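Local coordinates for protein multisubunit Na+/H+ antiporter, D subunit (Anoxybacillus flavithermus, PDB 6Z16) that probably exchanges sodium ions for protons across the cell membrane as the D subunit of a multisubunit Mrp-type antiporter complex, at residues V291-N303 against V344-R357. Numbering follows the deposited sequence.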
loop_
_atom_site.group_PDB
_atom_site.type_symbol
_atom_site.label_atom_id
_atom_site.label_comp_id
_atom_site.label_asym_id
_atom_site.label_seq_id
_atom_site.Cartn_x
_atom_site.Cartn_y
_atom_site.Cartn_z
ATOM N N VAL D 291 7.757 -3.225 -82.513
ATOM C CA VAL D 291 7.685 -2.715 -83.883
ATOM C C VAL D 291 6.757 -1.502 -83.969
ATOM O O VAL D 291 7.040 -0.540 -84.692
ATOM C CB VAL D 291 7.260 -3.850 -84.837
ATOM C CG1 VAL D 291 6.900 -3.335 -86.219
ATOM C CG2 VAL D 291 8.386 -4.851 -84.975
ATOM N N ALA D 292 5.679 -1.494 -83.179
ATOM C CA ALA D 292 4.596 -0.539 -83.403
ATOM C C ALA D 292 4.948 0.896 -83.023
ATOM O O ALA D 292 4.479 1.830 -83.681
ATOM C CB ALA D 292 3.359 -0.975 -82.627
ATOM N N TYR D 293 5.745 1.106 -81.983
ATOM C CA TYR D 293 5.879 2.425 -81.377
ATOM C C TYR D 293 7.070 3.209 -81.907
ATOM O O TYR D 293 8.131 2.645 -82.183
ATOM C CB TYR D 293 5.985 2.312 -79.856
ATOM C CG TYR D 293 4.663 2.061 -79.186
ATOM C CD1 TYR D 293 3.788 3.110 -78.943
ATOM C CD2 TYR D 293 4.283 0.786 -78.807
ATOM C CE1 TYR D 293 2.579 2.898 -78.340
ATOM C CE2 TYR D 293 3.070 0.561 -78.204
ATOM C CZ TYR D 293 2.225 1.623 -77.969
ATOM O OH TYR D 293 1.013 1.413 -77.362
ATOM N N ASN D 294 6.877 4.519 -82.039
ATOM C CA ASN D 294 7.942 5.485 -82.281
ATOM C C ASN D 294 8.243 6.281 -81.016
ATOM O O ASN D 294 8.463 7.492 -81.057
ATOM C CB ASN D 294 7.584 6.427 -83.423
ATOM C CG ASN D 294 7.431 5.712 -84.742
ATOM O OD1 ASN D 294 6.346 5.681 -85.319
ATOM N ND2 ASN D 294 8.515 5.125 -85.227
ATOM N N ASP D 295 8.226 5.603 -79.872
ATOM C CA ASP D 295 8.424 6.215 -78.566
ATOM C C ASP D 295 9.390 5.334 -77.790
ATOM O O ASP D 295 9.181 4.121 -77.713
ATOM C CB ASP D 295 7.089 6.344 -77.837
ATOM C CG ASP D 295 7.151 7.284 -76.673
ATOM O OD1 ASP D 295 8.224 7.857 -76.445
ATOM O OD2 ASP D 295 6.128 7.452 -75.985
ATOM N N MET D 296 10.431 5.943 -77.206
ATOM C CA MET D 296 11.577 5.184 -76.696
ATOM C C MET D 296 11.206 4.309 -75.505
ATOM O O MET D 296 11.596 3.131 -75.441
ATOM C CB MET D 296 12.711 6.133 -76.304
ATOM C CG MET D 296 13.382 6.835 -77.454
ATOM S SD MET D 296 14.840 7.777 -76.982
ATOM C CE MET D 296 14.105 9.228 -76.246
ATOM N N ARG D 297 10.451 4.877 -74.554
ATOM C CA ARG D 297 10.068 4.149 -73.348
ATOM C C ARG D 297 9.203 2.942 -73.683
ATOM O O ARG D 297 9.421 1.857 -73.137
ATOM C CB ARG D 297 9.347 5.084 -72.375
ATOM C CG ARG D 297 10.231 6.156 -71.755
ATOM C CD ARG D 297 9.419 7.207 -71.024
ATOM N NE ARG D 297 8.853 6.807 -69.746
ATOM C CZ ARG D 297 9.368 7.138 -68.569
ATOM N NH1 ARG D 297 10.454 7.892 -68.504
ATOM N NH2 ARG D 297 8.778 6.740 -67.456
ATOM N N TYR D 298 8.264 3.097 -74.626
ATOM C CA TYR D 298 7.432 1.971 -75.046
ATOM C C TYR D 298 8.238 0.882 -75.731
ATOM O O TYR D 298 7.936 -0.304 -75.555
ATOM C CB TYR D 298 6.319 2.437 -75.977
ATOM C CG TYR D 298 5.178 3.109 -75.273
ATOM C CD1 TYR D 298 4.275 2.365 -74.529
ATOM C CD2 TYR D 298 4.975 4.469 -75.381
ATOM C CE1 TYR D 298 3.223 2.962 -73.888
ATOM C CE2 TYR D 298 3.914 5.079 -74.744
ATOM C CZ TYR D 298 3.044 4.318 -74.000
ATOM O OH TYR D 298 1.983 4.908 -73.361
ATOM N N ILE D 299 9.265 1.264 -76.491
ATOM C CA ILE D 299 10.128 0.284 -77.142
ATOM C C ILE D 299 10.858 -0.553 -76.102
ATOM O O ILE D 299 10.862 -1.789 -76.176
ATOM C CB ILE D 299 11.098 0.989 -78.107
ATOM C CG1 ILE D 299 10.324 1.561 -79.289
ATOM C CG2 ILE D 299 12.151 0.036 -78.608
ATOM C CD1 ILE D 299 11.078 2.569 -80.088
ATOM N N VAL D 300 11.403 0.097 -75.068
ATOM C CA VAL D 300 12.134 -0.665 -74.055
ATOM C C VAL D 300 11.180 -1.506 -73.195
ATOM O O VAL D 300 11.529 -2.618 -72.771
ATOM C CB VAL D 300 13.004 0.290 -73.215
ATOM C CG1 VAL D 300 13.896 -0.479 -72.261
ATOM C CG2 VAL D 300 13.843 1.154 -74.114
ATOM N N ILE D 301 9.949 -1.021 -72.987
ATOM C CA ILE D 301 8.925 -1.765 -72.244
ATOM C C ILE D 301 8.546 -3.056 -72.971
ATOM O O ILE D 301 8.495 -4.148 -72.377
ATOM C CB ILE D 301 7.702 -0.855 -72.011
ATOM C CG1 ILE D 301 7.959 0.143 -70.888
ATOM C CG2 ILE D 301 6.445 -1.634 -71.749
ATOM C CD1 ILE D 301 7.007 1.300 -70.907
ATOM N N TYR D 302 8.292 -2.961 -74.273
ATOM C CA TYR D 302 7.971 -4.178 -75.002
ATOM C C TYR D 302 9.184 -5.074 -75.212
ATOM O O TYR D 302 9.014 -6.288 -75.372
ATOM C CB TYR D 302 7.281 -3.830 -76.312
ATOM C CG TYR D 302 5.845 -3.431 -76.089
ATOM C CD1 TYR D 302 4.874 -4.395 -75.872
ATOM C CD2 TYR D 302 5.456 -2.105 -76.086
ATOM C CE1 TYR D 302 3.564 -4.047 -75.657
ATOM C CE2 TYR D 302 4.154 -1.748 -75.871
ATOM C CZ TYR D 302 3.210 -2.722 -75.661
ATOM O OH TYR D 302 1.901 -2.369 -75.454
ATOM N N ASN D 303 10.405 -4.532 -75.142
ATOM C CA ASN D 303 11.565 -5.421 -75.114
ATOM C C ASN D 303 11.675 -6.178 -73.795
ATOM O O ASN D 303 12.151 -7.324 -73.790
ATOM C CB ASN D 303 12.860 -4.661 -75.392
ATOM C CG ASN D 303 12.953 -4.174 -76.814
ATOM O OD1 ASN D 303 13.214 -3.008 -77.077
ATOM N ND2 ASN D 303 12.689 -5.061 -77.742
ATOM N N VAL D 344 17.753 5.977 -72.202
ATOM C CA VAL D 344 16.548 6.703 -72.609
ATOM C C VAL D 344 16.375 7.962 -71.769
ATOM O O VAL D 344 16.005 9.026 -72.288
ATOM C CB VAL D 344 15.320 5.774 -72.526
ATOM C CG1 VAL D 344 14.030 6.534 -72.714
ATOM C CG2 VAL D 344 15.406 4.707 -73.591
ATOM N N GLY D 345 16.716 7.881 -70.480
ATOM C CA GLY D 345 16.655 9.062 -69.634
ATOM C C GLY D 345 17.640 10.148 -70.019
ATOM O O GLY D 345 17.296 11.335 -70.005
ATOM N N ILE D 346 18.874 9.761 -70.375
ATOM C CA ILE D 346 19.862 10.754 -70.813
ATOM C C ILE D 346 19.423 11.422 -72.115
ATOM O O ILE D 346 19.520 12.652 -72.267
ATOM C CB ILE D 346 21.252 10.109 -70.958
ATOM C CG1 ILE D 346 21.742 9.559 -69.628
ATOM C CG2 ILE D 346 22.266 11.122 -71.444
ATOM C CD1 ILE D 346 22.961 8.728 -69.766
ATOM N N ILE D 347 18.897 10.629 -73.057
ATOM C CA ILE D 347 18.452 11.180 -74.337
ATOM C C ILE D 347 17.263 12.118 -74.142
ATOM O O ILE D 347 17.183 13.177 -74.779
ATOM C CB ILE D 347 18.136 10.044 -75.330
ATOM C CG1 ILE D 347 19.381 9.214 -75.608
ATOM C CG2 ILE D 347 17.677 10.592 -76.662
ATOM C CD1 ILE D 347 19.097 7.937 -76.343
ATOM N N PHE D 348 16.345 11.771 -73.228
ATOM C CA PHE D 348 15.229 12.666 -72.935
ATOM C C PHE D 348 15.704 13.946 -72.262
ATOM O O PHE D 348 15.123 15.015 -72.481
ATOM C CB PHE D 348 14.183 11.976 -72.058
ATOM C CG PHE D 348 13.010 12.861 -71.726
ATOM C CD1 PHE D 348 12.035 13.121 -72.671
ATOM C CD2 PHE D 348 12.904 13.466 -70.484
ATOM C CE1 PHE D 348 10.971 13.949 -72.383
ATOM C CE2 PHE D 348 11.848 14.296 -70.196
ATOM C CZ PHE D 348 10.880 14.535 -71.146
ATOM N N SER D 349 16.741 13.847 -71.426
ATOM C CA SER D 349 17.324 15.034 -70.810
ATOM C C SER D 349 17.896 15.975 -71.855
ATOM O O SER D 349 17.816 17.199 -71.712
ATOM C CB SER D 349 18.411 14.623 -69.822
ATOM O OG SER D 349 19.064 15.761 -69.296
ATOM N N ILE D 350 18.460 15.418 -72.924
ATOM C CA ILE D 350 19.033 16.255 -73.975
ATOM C C ILE D 350 17.945 16.870 -74.854
ATOM O O ILE D 350 17.964 18.073 -75.140
ATOM C CB ILE D 350 20.040 15.438 -74.800
ATOM C CG1 ILE D 350 21.179 14.982 -73.905
ATOM C CG2 ILE D 350 20.594 16.258 -75.928
ATOM C CD1 ILE D 350 22.054 13.959 -74.525
ATOM N N THR D 351 16.971 16.066 -75.285
ATOM C CA THR D 351 16.063 16.474 -76.352
ATOM C C THR D 351 14.825 17.231 -75.886
ATOM O O THR D 351 14.194 17.900 -76.714
ATOM C CB THR D 351 15.605 15.249 -77.142
ATOM O OG1 THR D 351 14.951 14.333 -76.261
ATOM C CG2 THR D 351 16.786 14.566 -77.768
ATOM N N ARG D 352 14.463 17.125 -74.598
ATOM C CA ARG D 352 13.208 17.643 -74.028
ATOM C C ARG D 352 11.982 17.101 -74.751
ATOM O O ARG D 352 10.963 17.783 -74.860
ATOM C CB ARG D 352 13.163 19.177 -73.997
ATOM C CG ARG D 352 14.213 19.801 -73.119
ATOM C CD ARG D 352 13.966 19.424 -71.682
ATOM N NE ARG D 352 14.937 20.021 -70.777
ATOM C CZ ARG D 352 14.997 19.747 -69.480
ATOM N NH1 ARG D 352 14.144 18.881 -68.949
ATOM N NH2 ARG D 352 15.908 20.329 -68.713
ATOM N N SER D 353 12.075 15.865 -75.229
ATOM C CA SER D 353 11.021 15.215 -75.991
ATOM C C SER D 353 11.336 13.736 -76.050
ATOM O O SER D 353 12.492 13.325 -75.943
ATOM C CB SER D 353 10.896 15.777 -77.410
ATOM O OG SER D 353 9.903 15.079 -78.138
ATOM N N ASN D 354 10.296 12.944 -76.238
ATOM C CA ASN D 354 10.419 11.502 -76.241
ATOM C C ASN D 354 10.040 10.915 -77.591
ATOM O O ASN D 354 10.095 9.693 -77.768
ATOM C CB ASN D 354 9.536 10.925 -75.132
ATOM C CG ASN D 354 9.992 9.580 -74.663
ATOM O OD1 ASN D 354 11.006 9.059 -75.106
ATOM N ND2 ASN D 354 9.223 8.988 -73.779
ATOM N N ASP D 355 9.680 11.758 -78.554
ATOM C CA ASP D 355 9.241 11.326 -79.872
ATOM C C ASP D 355 10.458 11.187 -80.776
ATOM O O ASP D 355 11.202 12.153 -80.966
ATOM C CB ASP D 355 8.254 12.334 -80.456
ATOM C CG ASP D 355 7.510 11.803 -81.665
ATOM O OD1 ASP D 355 7.700 10.624 -82.025
ATOM O OD2 ASP D 355 6.734 12.577 -82.265
ATOM N N ILE D 356 10.634 9.989 -81.340
ATOM C CA ILE D 356 11.736 9.685 -82.254
ATOM C C ILE D 356 11.704 10.589 -83.485
ATOM O O ILE D 356 12.747 11.050 -83.964
ATOM C CB ILE D 356 11.670 8.190 -82.620
ATOM C CG1 ILE D 356 12.091 7.328 -81.437
ATOM C CG2 ILE D 356 12.489 7.846 -83.812
ATOM C CD1 ILE D 356 13.525 7.514 -81.063
ATOM N N ARG D 357 10.508 10.910 -83.974
ATOM C CA ARG D 357 10.337 11.733 -85.166
ATOM C C ARG D 357 10.665 13.202 -84.951
ATOM O O ARG D 357 10.626 13.960 -85.924
ATOM C CB ARG D 357 8.900 11.636 -85.671
ATOM C CG ARG D 357 8.502 10.289 -86.234
ATOM C CD ARG D 357 7.113 10.358 -86.848
ATOM N NE ARG D 357 6.094 10.653 -85.845
ATOM C CZ ARG D 357 5.439 9.729 -85.150
ATOM N NH1 ARG D 357 5.688 8.445 -85.359
ATOM N NH2 ARG D 357 4.533 10.085 -84.252
#
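Met296, at the start of helix 296-315, packs against the C-terminal turns of helix 320-351 and the loop after it, its CB against Val344 CG1 (3.8 Å) and its CG on Ile356 CD1. A bend at chi3 (-77°) swings the methyl group back, leaving CE 3.8 Å from Ile347 CG2 and also beside Asn354 OD1. One turn on, Val300 CG2 and Val344 CG2 meet as the two valines pass in opposite directions. The Asn354 amide is wedged among Asp295, Met296 and Arg297: it stands at 75° to the Asp295 carboxylate, and ND2 lies 3.3 Å from Arg297 CD, whose guanidinium continues to the carbonyl of Pro236. With an alanine at Asn354, the space between Met296 CE and Arg297 CD would probably be left unfilled and the thioether end freer to turn. Farther out, Asn294 OD1 sits at the edge of the Arg357 guanidinium, 2.8 Å from NH1, the two planes nearly perpendicular. A weak hydrogen bond from Ile356 N to Asn294 O (3.3 Å) joins the backbones, part of a single bridge pairing Asp295 with Asp355. The antiparallel ends 296-303 and 344-351 (173°) are thus tied within the helical bundle of the Mrp antiporter and complex I family.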